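PDB 3ZMR: cellulase (glycosyl hydrolase family 5) from Bacteroides ovatus, which hydrolyses internal beta-1,4-glucosidic linkages in the backbone of xyloglucan, with retention of the anomeric configuration, to release xyloglucan oligosaccharides. Local coordinates for residues Thr260-Asn265 and Glu334-Asp339; Glu275-Val280 and Gln307-Asp312; Gly220-Pro225 and Asn282-Val287; Val383-Asn388 and Lys429-Pro434. One frame throughout, in Å; residues are numbered along the deposited sequence.

How the interactions relate
All four contacts lie in the catalytic module, an eight-stranded parallel (beta/alpha)8 barrel. Interactions 1, 2 and 3 form one cluster, with centres about 8 to 12 Å apart. Interactions 2 and 3 share helix 275-293. Gln307 ties interaction 2 to interaction 1 through Thr260 and Glu334, and Asn223 joins interaction 3 to interaction 1 at Asn264. Along the chain, interaction 3 opens first, at 220-225, and its segments alternate with those of interactions 1 and 2. Interaction 4 follows later, with its centre about 17 to 24 Å from the others. The cluster thus connects active-site residues to the loops and helix behind them, while interaction 4 is packing away from the site.

Interaction 1: Thr260-Asn265 and Glu334-Asp339; sequences TNEVNN and ECHYYD. With BGC (beta-D-glucopyranose), chain C; GLC (alpha-D-glucopyranose), chain L.
His336 ND1 donates a nearly straight hydrogen bond to Glu262 OE2, at 2.7 Å and 168°. The oxygen lies in the ring plane and offers its anti lone pair, while the carboxylate is turned 53° from the ring. Asn261 OD1 also sits at the ring edge, 3.1 Å from His336 CE1, and Arg172 hydrogen-bonds to this oxygen. At the other nitrogen, His336 NE2 reaches Glu334 OE2 at 2.8 Å, coming from above the carboxylate plane. Both ring nitrogens are therefore used, which fixes the rotation of the imidazole. This is the active centre of a family 5 (beta/alpha)8 barrel. Glu262 is the probable proton donor, in the loop just after barrel strand four (255-258), and Glu395 on strand seven is the probable nucleophile. A leucine in place of His336 would probably leave Glu262 OE2 without its N-H donor and its carboxylate freer to turn. The looser side is toward Thr260. Thr260 O stands 4.3 Å from Glu334 OE1, and one water bridges the two by donating to both. On the substrate side, Asn261 ND2 donates to O2 of the bound glucose, at 2.8 Å in the beta anomer, which overlaps an alpha form. Asn261 CG lies anti to the backbone N (chi1 -173°), and this turns the amide to the sugar. Tyr338 reaches the same sugar more loosely, and its OH hydrogen-bonds to Glu395.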
# COMPACT_ATOMS: atom_id res chain seq x y z
N THR A 260 -0.26 -5.06 -2.65
CA THR A 260 1.10 -5.58 -2.48
C THR A 260 1.47 -5.55 -1.00
O THR A 260 0.70 -5.06 -0.18
CB THR A 260 2.14 -4.75 -3.30
OG1 THR A 260 2.35 -3.48 -2.66
CG2 THR A 260 1.71 -4.56 -4.75
N ASN A 261 2.65 -6.04 -0.68
CA ASN A 261 3.16 -5.96 0.67
C ASN A 261 4.36 -4.99 0.70
O ASN A 261 4.16 -3.79 0.51
CB ASN A 261 3.48 -7.36 1.20
CG ASN A 261 3.85 -7.35 2.67
OD1 ASN A 261 3.20 -6.69 3.47
ND2 ASN A 261 4.89 -8.09 3.03
N GLU A 262 5.58 -5.50 0.89
CA GLU A 262 6.80 -4.69 1.06
C GLU A 262 7.69 -4.80 -0.18
O GLU A 262 8.60 -5.62 -0.23
CB GLU A 262 7.58 -5.06 2.34
CG GLU A 262 6.82 -4.85 3.63
CD GLU A 262 7.61 -5.20 4.87
OE1 GLU A 262 8.76 -5.72 4.70
OE2 GLU A 262 7.05 -4.98 5.99
N VAL A 263 7.39 -4.00 -1.20
CA VAL A 263 8.13 -4.06 -2.47
C VAL A 263 9.51 -3.43 -2.23
O VAL A 263 9.63 -2.35 -1.67
CB VAL A 263 7.38 -3.34 -3.61
CG1 VAL A 263 8.26 -3.29 -4.87
CG2 VAL A 263 6.06 -4.07 -3.87
N ASN A 264 10.53 -4.16 -2.66
CA ASN A 264 11.94 -3.86 -2.47
C ASN A 264 12.67 -4.27 -3.75
O ASN A 264 12.14 -5.02 -4.53
CB ASN A 264 12.48 -4.75 -1.30
CG ASN A 264 13.91 -4.50 -0.94
OD1 ASN A 264 14.74 -5.43 -1.00
ND2 ASN A 264 14.23 -3.29 -0.54
N ASN A 265 13.88 -3.76 -3.97
CA ASN A 265 14.75 -4.33 -4.98
C ASN A 265 15.68 -5.41 -4.39
O ASN A 265 16.73 -5.10 -3.85
CB ASN A 265 15.54 -3.26 -5.71
CG ASN A 265 16.30 -3.83 -6.88
OD1 ASN A 265 16.25 -5.05 -7.12
ND2 ASN A 265 16.98 -2.97 -7.62
N GLU A 334 -0.80 2.46 2.83
CA GLU A 334 -0.28 1.54 3.85
C GLU A 334 1.23 1.71 4.03
O GLU A 334 1.99 1.67 3.07
CB GLU A 334 -0.58 0.09 3.47
CG GLU A 334 0.00 -0.95 4.43
CD GLU A 334 -0.39 -2.37 4.12
OE1 GLU A 334 -0.93 -2.63 3.00
OE2 GLU A 334 -0.13 -3.24 5.01
N CYS A 335 1.63 1.83 5.30
CA CYS A 335 3.00 1.72 5.75
C CYS A 335 3.05 0.67 6.86
O CYS A 335 2.02 0.34 7.47
CB CYS A 335 3.53 3.04 6.31
SG CYS A 335 3.56 4.40 5.11
N HIS A 336 4.25 0.15 7.10
CA HIS A 336 4.51 -0.69 8.25
C HIS A 336 5.46 0.06 9.16
O HIS A 336 6.17 0.95 8.72
CB HIS A 336 5.07 -2.05 7.82
CG HIS A 336 4.16 -2.86 6.96
ND1 HIS A 336 4.56 -3.99 6.29
CD2 HIS A 336 2.85 -2.70 6.67
CE1 HIS A 336 3.53 -4.48 5.62
NE2 HIS A 336 2.49 -3.70 5.82
N TYR A 337 5.50 -0.33 10.43
CA TYR A 337 6.31 0.44 11.41
C TYR A 337 6.89 -0.51 12.45
O TYR A 337 6.17 -1.05 13.28
CB TYR A 337 5.49 1.55 12.09
CG TYR A 337 6.37 2.46 12.90
CD1 TYR A 337 7.20 3.39 12.28
CD2 TYR A 337 6.44 2.34 14.28
CE1 TYR A 337 8.05 4.19 13.03
CE2 TYR A 337 7.27 3.14 15.04
CZ TYR A 337 8.07 4.07 14.40
OH TYR A 337 8.91 4.88 15.14
N TYR A 338 8.20 -0.66 12.39
CA TYR A 338 8.94 -1.55 13.30
C TYR A 338 10.15 -0.87 13.96
O TYR A 338 11.01 -1.54 14.54
CB TYR A 338 9.38 -2.81 12.57
CG TYR A 338 8.28 -3.79 12.25
CD1 TYR A 338 7.68 -4.53 13.25
CD2 TYR A 338 7.85 -4.00 10.94
CE1 TYR A 338 6.71 -5.47 12.96
CE2 TYR A 338 6.89 -4.93 10.64
CZ TYR A 338 6.32 -5.69 11.65
OH TYR A 338 5.39 -6.67 11.39
N ASP A 339 10.24 0.46 13.91
CA ASP A 339 11.34 1.15 14.56
C ASP A 339 11.12 1.12 16.07
O ASP A 339 10.00 1.30 16.54
CB ASP A 339 11.44 2.63 14.11
CG ASP A 339 11.73 2.80 12.62
OD1 ASP A 339 12.19 1.84 11.96
OD2 ASP A 339 11.50 3.94 12.13
C2 BGC C . 6.48 -8.36 6.49
C3 BGC C . 6.16 -9.54 7.43
C4 BGC C . 7.29 -9.83 8.41
C5 BGC C . 7.58 -8.48 9.09
C6 BGC C . 8.64 -8.63 10.16
C1 BGC C . 7.07 -7.10 7.14
O2 BGC C . 5.30 -8.00 5.78
O3 BGC C . 5.89 -10.71 6.63
O4 BGC C . 6.91 -10.91 9.31
O5 BGC C . 8.02 -7.50 8.13
O6 BGC C . 9.73 -9.36 9.57
C1 GLC L . 6.91 -7.31 7.56
C2 GLC L . 6.43 -8.46 6.68
C3 GLC L . 6.09 -9.70 7.50
C4 GLC L . 7.31 -10.02 8.37
C5 GLC L . 7.80 -8.77 9.11
C6 GLC L . 9.00 -9.00 10.01
O2 GLC L . 5.35 -8.01 5.90
O3 GLC L . 5.66 -10.80 6.66
O4 GLC L . 6.88 -10.99 9.29
O5 GLC L . 8.09 -7.74 8.19
O6 GLC L . 8.50 -9.33 11.29
O HOH W 1 -0.45 -5.26 2.34

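Interaction 2: Glu275-Val280 and Gln307-Asp312; sequences EENYRV and QAYNTD. With EDO (1,2-ethanediol), chain J.
Tyr278 and Tyr309 form an edge-to-face pair, with the edge of Tyr278 directed at the face of Tyr309. Their ring centroids are 5.0 Å apart and the planes stand at 68°. The closest point is Tyr278 CE1 to Tyr309 CG, 3.6 Å. Tyr309 CB lies in the plane of the Tyr278 ring, just off its edge. Asn277 meets the far end of the Tyr309 ring. Asn277 CB is 3.6 Å from Tyr309 OH, and Asn277 O lies at the ring edge, 3.7 Å from Tyr309 CE2. The torsion of Tyr309 puts CG anti to its backbone N (chi1 -167°), which sends the ring out to the helix. The contact joins the first turns of helix 275-293 to the loop after the fifth strand of the (beta/alpha)8 barrel. Helix 275-293 is the one that precedes this strand in the chain. In the next shell, Tyr278 also stacks on His319 and Asn277 ND2 bonds to Pro225 O. The loop is shaped by two backbone bonds between residues three apart, Thr311 N to Ala308 O and Asp312 N to Tyr309 O. Thr311 OG1 donates back to Asn310 O at 2.7 Å. Asp312 is the N-cap of helix 313-319, with OD2 on Lys315 N. Its OD1 accepts a 2.8 Å hydrogen bond from O1 of an ethanediol, probably left from crystallisation.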
# COMPACT_ATOMS: atom_id res chain seq x y z
N GLU A 275 15.13 6.61 -8.69
CA GLU A 275 13.91 7.12 -9.27
C GLU A 275 13.19 6.06 -10.13
O GLU A 275 11.94 5.96 -10.10
CB GLU A 275 14.18 8.44 -10.00
CG GLU A 275 14.44 9.62 -9.05
CD GLU A 275 13.37 9.83 -7.95
OE1 GLU A 275 12.15 9.73 -8.20
OE2 GLU A 275 13.76 10.12 -6.80
N GLU A 276 13.96 5.22 -10.82
CA GLU A 276 13.41 4.08 -11.55
C GLU A 276 12.62 3.15 -10.60
O GLU A 276 11.49 2.75 -10.90
CB GLU A 276 14.51 3.30 -12.27
CG GLU A 276 14.07 1.98 -12.86
CD GLU A 276 15.19 1.18 -13.49
OE1 GLU A 276 16.36 1.37 -13.11
OE2 GLU A 276 14.90 0.31 -14.33
N ASN A 277 13.23 2.81 -9.46
CA ASN A 277 12.58 1.94 -8.51
C ASN A 277 11.24 2.51 -8.00
O ASN A 277 10.21 1.79 -7.93
CB ASN A 277 13.44 1.66 -7.29
CG ASN A 277 14.77 0.97 -7.60
OD1 ASN A 277 15.73 1.23 -6.87
ND2 ASN A 277 14.83 0.06 -8.59
N TYR A 278 11.22 3.80 -7.65
CA TYR A 278 9.95 4.44 -7.22
C TYR A 278 8.91 4.49 -8.33
O TYR A 278 7.72 4.27 -8.09
CB TYR A 278 10.19 5.80 -6.60
CG TYR A 278 11.04 5.78 -5.35
CD1 TYR A 278 10.64 5.09 -4.22
CD2 TYR A 278 12.26 6.44 -5.32
CE1 TYR A 278 11.43 5.07 -3.08
CE2 TYR A 278 13.05 6.44 -4.18
CZ TYR A 278 12.64 5.72 -3.07
OH TYR A 278 13.38 5.71 -1.90
N ARG A 279 9.34 4.79 -9.55
CA ARG A 279 8.43 4.83 -10.68
C ARG A 279 7.77 3.48 -10.93
O ARG A 279 6.53 3.39 -11.11
CB ARG A 279 9.16 5.34 -11.94
CG ARG A 279 8.27 5.33 -13.19
CD ARG A 279 8.88 6.12 -14.35
NE ARG A 279 10.28 5.75 -14.56
CZ ARG A 279 10.72 4.61 -15.07
NH1 ARG A 279 9.87 3.67 -15.48
NH2 ARG A 279 12.04 4.40 -15.19
N VAL A 280 8.56 2.42 -10.91
CA VAL A 280 8.06 1.11 -11.22
C VAL A 280 7.18 0.60 -10.06
O VAL A 280 6.12 0.02 -10.27
CB VAL A 280 9.19 0.13 -11.57
CG1 VAL A 280 8.62 -1.27 -11.74
CG2 VAL A 280 9.91 0.58 -12.84
N GLN A 307 0.53 0.66 -1.28
CA GLN A 307 1.65 0.65 -0.36
C GLN A 307 2.75 1.63 -0.72
O GLN A 307 3.06 1.86 -1.90
CB GLN A 307 2.27 -0.75 -0.33
CG GLN A 307 1.39 -1.82 0.30
CD GLN A 307 0.12 -2.05 -0.48
OE1 GLN A 307 0.13 -2.25 -1.71
NE2 GLN A 307 -1.00 -2.04 0.23
N ALA A 308 3.35 2.20 0.31
CA ALA A 308 4.62 2.92 0.15
C ALA A 308 5.73 1.94 -0.24
O ALA A 308 5.61 0.73 -0.02
CB ALA A 308 4.97 3.63 1.42
N TYR A 309 6.80 2.48 -0.81
CA TYR A 309 7.97 1.69 -1.17
C TYR A 309 8.51 1.06 0.13
O TYR A 309 8.72 1.77 1.10
CB TYR A 309 9.02 2.55 -1.85
CG TYR A 309 10.11 1.74 -2.53
CD1 TYR A 309 11.20 1.27 -1.80
CD2 TYR A 309 10.05 1.43 -3.88
CE1 TYR A 309 12.18 0.50 -2.40
CE2 TYR A 309 11.05 0.68 -4.50
CZ TYR A 309 12.10 0.21 -3.75
OH TYR A 309 13.07 -0.53 -4.40
N ASN A 310 8.72 -0.27 0.13
CA ASN A 310 9.20 -0.96 1.34
C ASN A 310 8.19 -0.85 2.51
O ASN A 310 8.55 -1.12 3.66
CB ASN A 310 10.54 -0.37 1.86
CG ASN A 310 11.79 -0.91 1.16
OD1 ASN A 310 11.76 -1.72 0.23
ND2 ASN A 310 12.92 -0.42 1.62
N THR A 311 6.97 -0.38 2.23
CA THR A 311 5.99 0.11 3.27
C THR A 311 6.67 1.10 4.27
O THR A 311 6.27 1.23 5.42
CB THR A 311 5.24 -1.00 4.01
OG1 THR A 311 6.17 -1.86 4.68
CG2 THR A 311 4.37 -1.77 3.07
N ASP A 312 7.67 1.83 3.79
CA ASP A 312 8.46 2.68 4.69
C ASP A 312 7.85 4.08 4.79
O ASP A 312 7.56 4.72 3.78
CB ASP A 312 9.90 2.80 4.17
CG ASP A 312 10.76 3.67 5.04
OD1 ASP A 312 11.13 3.20 6.13
OD2 ASP A 312 11.02 4.82 4.68
C1 EDO J . 10.01 -0.20 6.47
O1 EDO J . 10.35 0.86 7.39
C2 EDO J . 8.80 -1.01 6.96
O2 EDO J . 9.16 -1.76 8.13

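Interaction 3: Gly220-Pro225 and Asn282-Val287; sequences GWLNHP and NGFNQV
Leu222 lays a methyl group on the face of the Phe284 ring in a CH-pi contact. Leu222 closes on the ring from a type I beta turn, Gly220 to Asn223, in the loop after the third strand of the (beta/alpha)8 barrel. Phe284 projects from helix 275-293 toward this loop. The leucine and the phenylalanine run side by side but antiparallel, each reaching past the other. Leu222 CD1 stands 3.6 Å from the ring centroid and only 12° off the ring normal, so it is almost centred. Leu222 CG has swung anti to the backbone N (chi1 -168°), which carries the branch over the ring. In Phe284 the chi1 of -64° sets CG anti to the carbonyl carbon and directs the ring off the helix into the loop. The other neighbours come from different directions. His224 O lies near the ring plane at the edge, a loose 4.5 Å from Phe284 CZ. Pro225 approaches obliquely, with CB 4.3 Å from Phe284 CE2. An alanine in place of Phe284 would probably leave Leu222 CD1 without its aromatic surface and open a gap between loop and helix. Behind Leu222, the Trp221 ring lies with one face against Leu222 CB, toward its rim. Trp221 also makes a cation-pi contact with Arg236. Asn223 is the centre of an inverse gamma turn, and its OD1 accepts a hydrogen bond from Asn264 N. The gamma turn is marked by a weak 2.8 Å bond from His224 N to Leu222 O, and this same Leu222 O lies 3.6 Å from Phe284 CE2.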
# COMPACT_ATOMS: atom_id res chain seq x y z
N GLY A 220 9.08 -13.39 -2.92
CA GLY A 220 9.73 -12.15 -3.34
C GLY A 220 9.71 -11.88 -4.85
O GLY A 220 10.46 -11.02 -5.33
N TRP A 221 8.86 -12.58 -5.61
CA TRP A 221 8.85 -12.38 -7.07
C TRP A 221 8.60 -10.94 -7.51
O TRP A 221 9.04 -10.55 -8.58
CB TRP A 221 7.81 -13.26 -7.74
CG TRP A 221 6.38 -12.99 -7.37
CD1 TRP A 221 5.66 -13.56 -6.35
CD2 TRP A 221 5.50 -12.03 -7.99
NE1 TRP A 221 4.38 -13.04 -6.31
CE2 TRP A 221 4.25 -12.11 -7.32
CE3 TRP A 221 5.63 -11.16 -9.07
CZ2 TRP A 221 3.16 -11.29 -7.67
CZ3 TRP A 221 4.52 -10.37 -9.44
CH2 TRP A 221 3.30 -10.48 -8.76
N LEU A 222 7.89 -10.15 -6.68
CA LEU A 222 7.54 -8.78 -7.07
C LEU A 222 8.70 -7.80 -6.80
O LEU A 222 8.66 -6.65 -7.22
CB LEU A 222 6.26 -8.30 -6.36
CG LEU A 222 5.61 -7.02 -6.86
CD1 LEU A 222 5.31 -7.02 -8.35
CD2 LEU A 222 4.36 -6.73 -6.04
N ASN A 223 9.74 -8.28 -6.12
CA ASN A 223 10.82 -7.42 -5.65
C ASN A 223 11.88 -7.13 -6.70
O ASN A 223 13.09 -7.31 -6.46
CB ASN A 223 11.44 -7.98 -4.37
CG ASN A 223 10.50 -7.89 -3.19
OD1 ASN A 223 9.55 -7.10 -3.17
ND2 ASN A 223 10.73 -8.73 -2.18
N HIS A 224 11.42 -6.68 -7.86
CA HIS A 224 12.27 -6.27 -8.96
C HIS A 224 11.71 -5.05 -9.65
O HIS A 224 11.30 -5.10 -10.82
CB HIS A 224 12.48 -7.41 -9.95
CG HIS A 224 12.96 -8.66 -9.29
ND1 HIS A 224 14.29 -8.84 -8.96
CD2 HIS A 224 12.29 -9.73 -8.82
CE1 HIS A 224 14.42 -10.00 -8.34
NE2 HIS A 224 13.22 -10.56 -8.24
N PRO A 225 11.73 -3.91 -8.94
CA PRO A 225 11.06 -2.70 -9.45
C PRO A 225 11.98 -1.94 -10.40
O PRO A 225 12.47 -0.87 -10.09
CB PRO A 225 10.79 -1.90 -8.17
CG PRO A 225 11.92 -2.27 -7.27
CD PRO A 225 12.21 -3.72 -7.57
N ASN A 282 5.53 2.49 -7.72
CA ASN A 282 4.27 3.24 -7.80
C ASN A 282 3.38 2.70 -8.93
O ASN A 282 2.17 2.55 -8.77
CB ASN A 282 4.53 4.73 -7.98
CG ASN A 282 4.83 5.47 -6.67
OD1 ASN A 282 4.07 5.39 -5.70
ND2 ASN A 282 5.90 6.25 -6.68
N GLY A 283 4.02 2.25 -10.02
CA GLY A 283 3.33 1.62 -11.11
C GLY A 283 2.56 0.35 -10.72
O GLY A 283 1.48 0.09 -11.23
N PHE A 284 3.15 -0.47 -9.85
CA PHE A 284 2.47 -1.69 -9.35
C PHE A 284 1.15 -1.31 -8.66
O PHE A 284 0.13 -2.00 -8.80
CB PHE A 284 3.34 -2.48 -8.37
CG PHE A 284 4.63 -3.06 -8.98
CD1 PHE A 284 4.73 -3.41 -10.32
CD2 PHE A 284 5.75 -3.25 -8.18
CE1 PHE A 284 5.93 -3.93 -10.84
CE2 PHE A 284 6.93 -3.79 -8.67
CZ PHE A 284 7.03 -4.13 -10.00
N ASN A 285 1.19 -0.25 -7.85
CA ASN A 285 -0.03 0.24 -7.20
C ASN A 285 -1.10 0.61 -8.22
O ASN A 285 -2.26 0.27 -8.06
CB ASN A 285 0.24 1.44 -6.28
CG ASN A 285 1.04 1.08 -5.04
OD1 ASN A 285 1.06 -0.05 -4.58
ND2 ASN A 285 1.68 2.10 -4.47
N GLN A 286 -0.68 1.26 -9.28
CA GLN A 286 -1.59 1.62 -10.37
C GLN A 286 -2.18 0.39 -11.09
O GLN A 286 -3.38 0.36 -11.38
CB GLN A 286 -0.92 2.57 -11.37
CG GLN A 286 -1.94 3.10 -12.38
CD GLN A 286 -2.89 4.11 -11.77
OE1 GLN A 286 -2.47 5.21 -11.39
NE2 GLN A 286 -4.15 3.73 -11.63
N VAL A 287 -1.34 -0.60 -11.38
CA VAL A 287 -1.80 -1.84 -11.97
C VAL A 287 -2.90 -2.47 -11.12
O VAL A 287 -3.94 -2.92 -11.61
CB VAL A 287 -0.66 -2.85 -12.19
CG1 VAL A 287 -1.20 -4.20 -12.65
CG2 VAL A 287 0.33 -2.32 -13.23

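Interaction 4: Val383-Asn388 and Lys429-Pro434; sequences VFINNN and KNKLVP
Ile385 carries this contact, reaching from its short helix to the carbonyl O of Asn430, the backbone and side chain of Lys431 and the side chain of Leu432. Ile385 CG1 is anti to the carbonyl carbon and CG2 is anti to the backbone N (chi1 -60°). CD1 is folded rather than extended from CA (chi2 -60°). Ile385 CG1 rests 3.5 Å from Asn430 O, a van der Waals approach to a carbonyl. Ile385 CD1 lies 3.9 Å from Lys431 O and 4.1 Å from Leu432 CD2, the two side chains crossing at a slant. Ile385 CG2 goes to the aliphatic part of Lys431, 4.1 Å from CD. The lysine starts toward Ile385, runs extended as far as CE and bends only at chi4, so its amino end leads away to the exposed side. Leu432 has a chi1 of -41°, turned somewhat off the staggered position. Its chi2 sends CD1 on, anti to CA, and leaves CD2 as the branch turned to the isoleucine. Each segment also holds a helix end closed by a Schellman motif. Asn388 and Lys431, both with positive phi, are the C-prime residues. Asn430, just past the end of helix 406-429, turns ND2 back to Thr426 O in its last turn. The contact joins the C-terminal ends of helices 382-386 and 406-429 on the outside of the barrel. Ile385 and Leu432 both rest on Val391 of strand 391-396. Met116 of helix 115-122 also touches Ile385, and Leu378 of helix 371-379 touches Leu432. Strand 433-436 follows directly and closes the barrel between strands 391-396 and 125-127.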
# COMPACT_ATOMS: atom_id res chain seq x y z
N VAL A 383 0.87 14.70 6.28
CA VAL A 383 0.76 15.20 4.90
C VAL A 383 -0.33 14.43 4.13
O VAL A 383 -1.07 15.01 3.34
CB VAL A 383 2.11 15.20 4.17
CG1 VAL A 383 2.65 13.80 3.95
CG2 VAL A 383 2.00 15.93 2.85
N PHE A 384 -0.44 13.13 4.38
CA PHE A 384 -1.50 12.33 3.78
C PHE A 384 -2.86 12.60 4.40
O PHE A 384 -3.83 12.86 3.68
CB PHE A 384 -1.14 10.82 3.84
CG PHE A 384 0.11 10.53 3.07
CD1 PHE A 384 0.10 10.58 1.70
CD2 PHE A 384 1.30 10.25 3.71
CE1 PHE A 384 1.26 10.41 0.96
CE2 PHE A 384 2.47 10.07 2.97
CZ PHE A 384 2.44 10.12 1.61
N ILE A 385 -2.91 12.62 5.73
CA ILE A 385 -4.17 12.80 6.44
C ILE A 385 -4.80 14.14 6.02
O ILE A 385 -5.99 14.23 5.74
CB ILE A 385 -3.98 12.72 7.98
CG1 ILE A 385 -3.41 11.34 8.38
CG2 ILE A 385 -5.28 13.04 8.73
CD1 ILE A 385 -4.29 10.17 7.97
N ASN A 386 -3.98 15.18 5.97
CA ASN A 386 -4.46 16.53 5.60
C ASN A 386 -4.82 16.66 4.12
O ASN A 386 -5.60 17.55 3.74
CB ASN A 386 -3.44 17.59 5.99
CG ASN A 386 -3.37 17.81 7.49
OD1 ASN A 386 -4.36 17.63 8.21
ND2 ASN A 386 -2.19 18.22 7.97
N ASN A 387 -4.32 15.74 3.30
CA ASN A 387 -4.75 15.57 1.92
C ASN A 387 -5.92 14.61 1.74
O ASN A 387 -6.22 14.20 0.61
CB ASN A 387 -3.55 15.19 1.03
CG ASN A 387 -2.74 16.39 0.57
OD1 ASN A 387 -3.29 17.45 0.31
ND2 ASN A 387 -1.44 16.20 0.39
N ASN A 388 -6.59 14.27 2.86
CA ASN A 388 -7.76 13.39 2.83
C ASN A 388 -7.44 11.96 2.36
O ASN A 388 -8.32 11.27 1.85
CB ASN A 388 -8.91 14.01 1.99
CG ASN A 388 -10.28 13.48 2.34
OD1 ASN A 388 -10.57 13.10 3.47
ND2 ASN A 388 -11.15 13.46 1.33
N LYS A 429 -3.55 9.62 17.75
CA LYS A 429 -3.35 11.08 17.72
C LYS A 429 -3.26 11.58 16.28
O LYS A 429 -3.71 12.67 15.97
CB LYS A 429 -2.07 11.46 18.51
CG LYS A 429 -1.81 12.96 18.63
CD LYS A 429 -0.53 13.26 19.42
CE LYS A 429 -0.15 14.74 19.33
NZ LYS A 429 0.46 15.10 18.02
N ASN A 430 -2.66 10.76 15.43
CA ASN A 430 -2.37 11.11 14.04
C ASN A 430 -3.39 10.57 13.04
O ASN A 430 -3.19 10.68 11.81
CB ASN A 430 -0.95 10.69 13.70
CG ASN A 430 0.06 11.65 14.28
OD1 ASN A 430 0.20 12.75 13.77
ND2 ASN A 430 0.73 11.26 15.36
N LYS A 431 -4.47 9.99 13.55
CA LYS A 431 -5.58 9.46 12.75
C LYS A 431 -5.17 8.27 11.86
O LYS A 431 -5.78 8.04 10.83
CB LYS A 431 -6.27 10.58 11.94
CG LYS A 431 -6.77 11.74 12.82
CD LYS A 431 -7.65 12.68 12.01
CE LYS A 431 -8.24 13.82 12.83
NZ LYS A 431 -7.17 14.57 13.54
N LEU A 432 -4.14 7.54 12.28
CA LEU A 432 -3.65 6.34 11.59
C LEU A 432 -4.31 5.10 12.20
O LEU A 432 -4.61 5.07 13.40
CB LEU A 432 -2.13 6.21 11.74
CG LEU A 432 -1.32 7.50 11.62
CD1 LEU A 432 0.14 7.18 11.90
CD2 LEU A 432 -1.50 8.16 10.26
N VAL A 433 -4.54 4.09 11.38
CA VAL A 433 -5.16 2.85 11.84
C VAL A 433 -4.09 1.78 12.12
O VAL A 433 -3.44 1.33 11.19
CB VAL A 433 -6.12 2.26 10.77
CG1 VAL A 433 -6.75 0.97 11.23
CG2 VAL A 433 -7.20 3.29 10.40
N PRO A 434 -3.92 1.39 13.40
CA PRO A 434 -2.80 0.49 13.74
C PRO A 434 -3.21 -0.98 13.78
O PRO A 434 -4.15 -1.32 14.50
CB PRO A 434 -2.41 0.97 15.13
CG PRO A 434 -3.70 1.36 15.74
CD PRO A 434 -4.51 1.98 14.61